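Local coordinates for circadian clock oscillator protein KaiA (PDB 1R5Q) that probably stimulates the autophosphorylation of the clock protein KaiC as part of the cyanobacterial KaiABC circadian oscillator, at residues Asp37-Ala42 against Ile86-His91. Numbering follows the deposited sequence.
Sequences DKFINA and IDILAH
Two helices of the four-helix bundle of the KaiA C-terminal domain, 33-45 and 82-100, pack here through residues 37-42 and 86-91. The segment axes come within 10.2 Å and cross at -53°; no hydrogen bond links the segments, and the close approaches are mainly between carbon atoms of F39, I40, I88 and H91. I40 has the largest share of the buried surface, 70 of 219 Å². With CG1 beside its backbone N, anti to the carbonyl carbon, it slides past I88 in the opposite direction, and its CD1 ends 3.5 Å from the backbone O of I88 and 4.0 Å from CG2 of I88. One carbon back along the same branch, I40 CG1 meets H91 CB at 3.8 Å, the two side chains crossing at about a right angle. An alanine at I40 would remove CG1, CG2 and CD1 and would probably loosen the packing against both I88 and H91. F39 swings its ring out with CG anti to the backbone N (chi1 175°), and ring atom CD2 lies 4.0 Å from I88 CD1, the side chains crossing at about a right angle. Helix 8-24 also packs against this buried contact: its Y18 touches both F39 and I88, while L14 and I21 pack on F39. At the more polar margin, the H91 ring is steadied from its own helix by ND1, which donates to the backbone O of D87 over 2.7 Å at 153°. That oxygen also accepts from the backbone N of H91, so two donors grip it. D37, salt-bridged through OD2 to K33, places OD1 4.3 Å from H91 CD2.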
ATOM      1  N   ASP A  37      -0.260  -5.635  -8.008  1.00 42.66           N
ATOM      2  CA  ASP A  37       0.454  -5.241  -9.212  1.00 43.91           C
ATOM      3  C   ASP A  37       0.012  -3.857  -9.673  1.00 43.34           C
ATOM      4  O   ASP A  37       0.835  -3.045 -10.082  1.00 43.12           O
ATOM      5  CB  ASP A  37       0.244  -6.275 -10.325  1.00 46.37           C
ATOM      6  CG  ASP A  37       1.111  -7.519 -10.140  1.00 50.16           C
ATOM      7  OD1 ASP A  37       2.272  -7.387  -9.676  1.00 51.97           O
ATOM      8  OD2 ASP A  37       0.643  -8.629 -10.480  1.00 51.21           O
ATOM      9  N   LYS A  38      -1.282  -3.581  -9.572  1.00 42.59           N
ATOM     10  CA  LYS A  38      -1.818  -2.284  -9.983  1.00 42.78           C
ATOM     11  C   LYS A  38      -1.391  -1.151  -9.054  1.00 40.41           C
ATOM     12  O   LYS A  38      -1.098  -0.044  -9.515  1.00 38.44           O
ATOM     13  CB  LYS A  38      -3.347  -2.336 -10.052  1.00 45.69           C
ATOM     14  CG  LYS A  38      -3.889  -3.166 -11.199  1.00 50.14           C
ATOM     15  CD  LYS A  38      -5.419  -3.046 -11.293  1.00 53.42           C
ATOM     16  CE  LYS A  38      -5.869  -1.590 -11.465  1.00 55.57           C
ATOM     17  NZ  LYS A  38      -7.360  -1.462 -11.622  1.00 57.96           N
ATOM     18  N   PHE A  39      -1.385  -1.425  -7.748  1.00 37.40           N
ATOM     19  CA  PHE A  39      -0.974  -0.452  -6.743  1.00 35.81           C
ATOM     20  C   PHE A  39       0.503  -0.115  -6.977  1.00 34.71           C
ATOM     21  O   PHE A  39       0.907   1.049  -6.936  1.00 33.82           O
ATOM     22  CB  PHE A  39      -1.153  -1.031  -5.315  1.00 34.77           C
ATOM     23  CG  PHE A  39      -0.635  -0.120  -4.206  1.00 32.47           C
ATOM     24  CD1 PHE A  39      -1.405   0.939  -3.738  1.00 30.29           C
ATOM     25  CD2 PHE A  39       0.640  -0.301  -3.668  1.00 31.90           C
ATOM     26  CE1 PHE A  39      -0.927   1.796  -2.771  1.00 29.79           C
ATOM     27  CE2 PHE A  39       1.135   0.565  -2.687  1.00 30.40           C
ATOM     28  CZ  PHE A  39       0.357   1.610  -2.240  1.00 31.39           C
ATOM     29  N   ILE A  40       1.309  -1.142  -7.215  1.00 32.97           N
ATOM     30  CA  ILE A  40       2.734  -0.936  -7.439  1.00 32.92           C
ATOM     31  C   ILE A  40       2.994  -0.055  -8.675  1.00 33.57           C
ATOM     32  O   ILE A  40       3.784   0.883  -8.630  1.00 31.33           O
ATOM     33  CB  ILE A  40       3.458  -2.289  -7.600  1.00 32.06           C
ATOM     34  CG1 ILE A  40       3.380  -3.063  -6.270  1.00 32.49           C
ATOM     35  CG2 ILE A  40       4.907  -2.078  -8.033  1.00 31.56           C
ATOM     36  CD1 ILE A  40       3.863  -2.272  -5.032  1.00 32.73           C
ATOM     37  N   ASN A  41       2.304  -0.356  -9.766  1.00 34.51           N
ATOM     38  CA  ASN A  41       2.493   0.404 -10.996  1.00 36.93           C
ATOM     39  C   ASN A  41       2.105   1.878 -10.811  1.00 35.28           C
ATOM     40  O   ASN A  41       2.740   2.773 -11.373  1.00 36.51           O
ATOM     41  CB  ASN A  41       1.692  -0.263 -12.120  1.00 39.53           C
ATOM     42  CG  ASN A  41       1.994   0.327 -13.491  1.00 43.26           C
ATOM     43  OD1 ASN A  41       1.203   1.102 -14.025  1.00 45.17           O
ATOM     44  ND2 ASN A  41       3.140  -0.044 -14.065  1.00 44.50           N
ATOM     45  N   ALA A  42       1.092   2.136  -9.995  1.00 34.26           N
ATOM     46  CA  ALA A  42       0.651   3.502  -9.759  1.00 33.87           C
ATOM     47  C   ALA A  42       1.631   4.310  -8.920  1.00 33.39           C
ATOM     48  O   ALA A  42       1.894   5.465  -9.246  1.00 31.94           O
ATOM     49  CB  ALA A  42      -0.740   3.514  -9.096  1.00 34.26           C
ATOM     50  N   ILE A  86       6.065  -5.573   3.763  1.00 24.39           N
ATOM     51  CA  ILE A  86       7.276  -6.154   3.210  1.00 25.89           C
ATOM     52  C   ILE A  86       7.052  -6.545   1.753  1.00 25.50           C
ATOM     53  O   ILE A  86       7.880  -6.249   0.881  1.00 25.03           O
ATOM     54  CB  ILE A  86       7.713  -7.419   4.001  1.00 26.29           C
ATOM     55  CG1 ILE A  86       8.304  -6.991   5.359  1.00 26.12           C
ATOM     56  CG2 ILE A  86       8.753  -8.221   3.175  1.00 25.34           C
ATOM     57  CD1 ILE A  86       8.387  -8.127   6.384  1.00 27.40           C
ATOM     58  N   ASP A  87       5.925  -7.201   1.503  1.00 27.22           N
ATOM     59  CA  ASP A  87       5.555  -7.690   0.177  1.00 28.81           C
ATOM     60  C   ASP A  87       5.438  -6.530  -0.826  1.00 29.81           C
ATOM     61  O   ASP A  87       5.884  -6.628  -1.970  1.00 29.82           O
ATOM     62  CB  ASP A  87       4.231  -8.444   0.300  1.00 31.10           C
ATOM     63  CG  ASP A  87       3.914  -9.329  -0.908  1.00 34.67           C
ATOM     64  OD1 ASP A  87       2.933 -10.091  -0.815  1.00 34.64           O
ATOM     65  OD2 ASP A  87       4.616  -9.270  -1.939  1.00 35.26           O
ATOM     66  N   ILE A  88       4.849  -5.429  -0.373  1.00 28.75           N
ATOM     67  CA  ILE A  88       4.649  -4.242  -1.200  1.00 27.47           C
ATOM     68  C   ILE A  88       5.989  -3.590  -1.527  1.00 26.06           C
ATOM     69  O   ILE A  88       6.281  -3.281  -2.691  1.00 26.50           O
ATOM     70  CB  ILE A  88       3.739  -3.222  -0.446  1.00 28.86           C
ATOM     71  CG1 ILE A  88       2.285  -3.714  -0.470  1.00 30.05           C
ATOM     72  CG2 ILE A  88       3.901  -1.807  -1.032  1.00 27.81           C
ATOM     73  CD1 ILE A  88       1.676  -3.703  -1.843  1.00 32.10           C
ATOM     74  N   LEU A  89       6.813  -3.394  -0.500  1.00 24.86           N
ATOM     75  CA  LEU A  89       8.120  -2.780  -0.707  1.00 26.44           C
ATOM     76  C   LEU A  89       9.046  -3.631  -1.574  1.00 26.55           C
ATOM     77  O   LEU A  89       9.822  -3.088  -2.352  1.00 27.78           O
ATOM     78  CB  LEU A  89       8.788  -2.453   0.629  1.00 27.24           C
ATOM     79  CG  LEU A  89       8.076  -1.385   1.478  1.00 29.09           C
ATOM     80  CD1 LEU A  89       8.820  -1.165   2.794  1.00 26.74           C
ATOM     81  CD2 LEU A  89       7.991  -0.079   0.685  1.00 30.69           C
ATOM     82  N   ALA A  90       8.974  -4.949  -1.429  1.00 26.45           N
ATOM     83  CA  ALA A  90       9.793  -5.860  -2.229  1.00 27.45           C
ATOM     84  C   ALA A  90       9.378  -5.731  -3.704  1.00 28.44           C
ATOM     85  O   ALA A  90      10.229  -5.727  -4.601  1.00 26.92           O
ATOM     86  CB  ALA A  90       9.591  -7.312  -1.766  1.00 26.72           C
ATOM     87  N   HIS A  91       8.065  -5.672  -3.953  1.00 28.20           N
ATOM     88  CA  HIS A  91       7.551  -5.526  -5.319  1.00 28.86           C
ATOM     89  C   HIS A  91       7.929  -4.171  -5.899  1.00 28.10           C
ATOM     90  O   HIS A  91       8.243  -4.057  -7.076  1.00 28.81           O
ATOM     91  CB  HIS A  91       6.025  -5.668  -5.362  1.00 31.59           C
ATOM     92  CG  HIS A  91       5.560  -7.087  -5.420  1.00 36.64           C
ATOM     93  ND1 HIS A  91       5.605  -7.928  -4.330  1.00 37.23           N
ATOM     94  CD2 HIS A  91       5.101  -7.831  -6.454  1.00 39.14           C
ATOM     95  CE1 HIS A  91       5.194  -9.130  -4.689  1.00 39.17           C
ATOM     96  NE2 HIS A  91       4.883  -9.100  -5.973  1.00 40.17           N
TER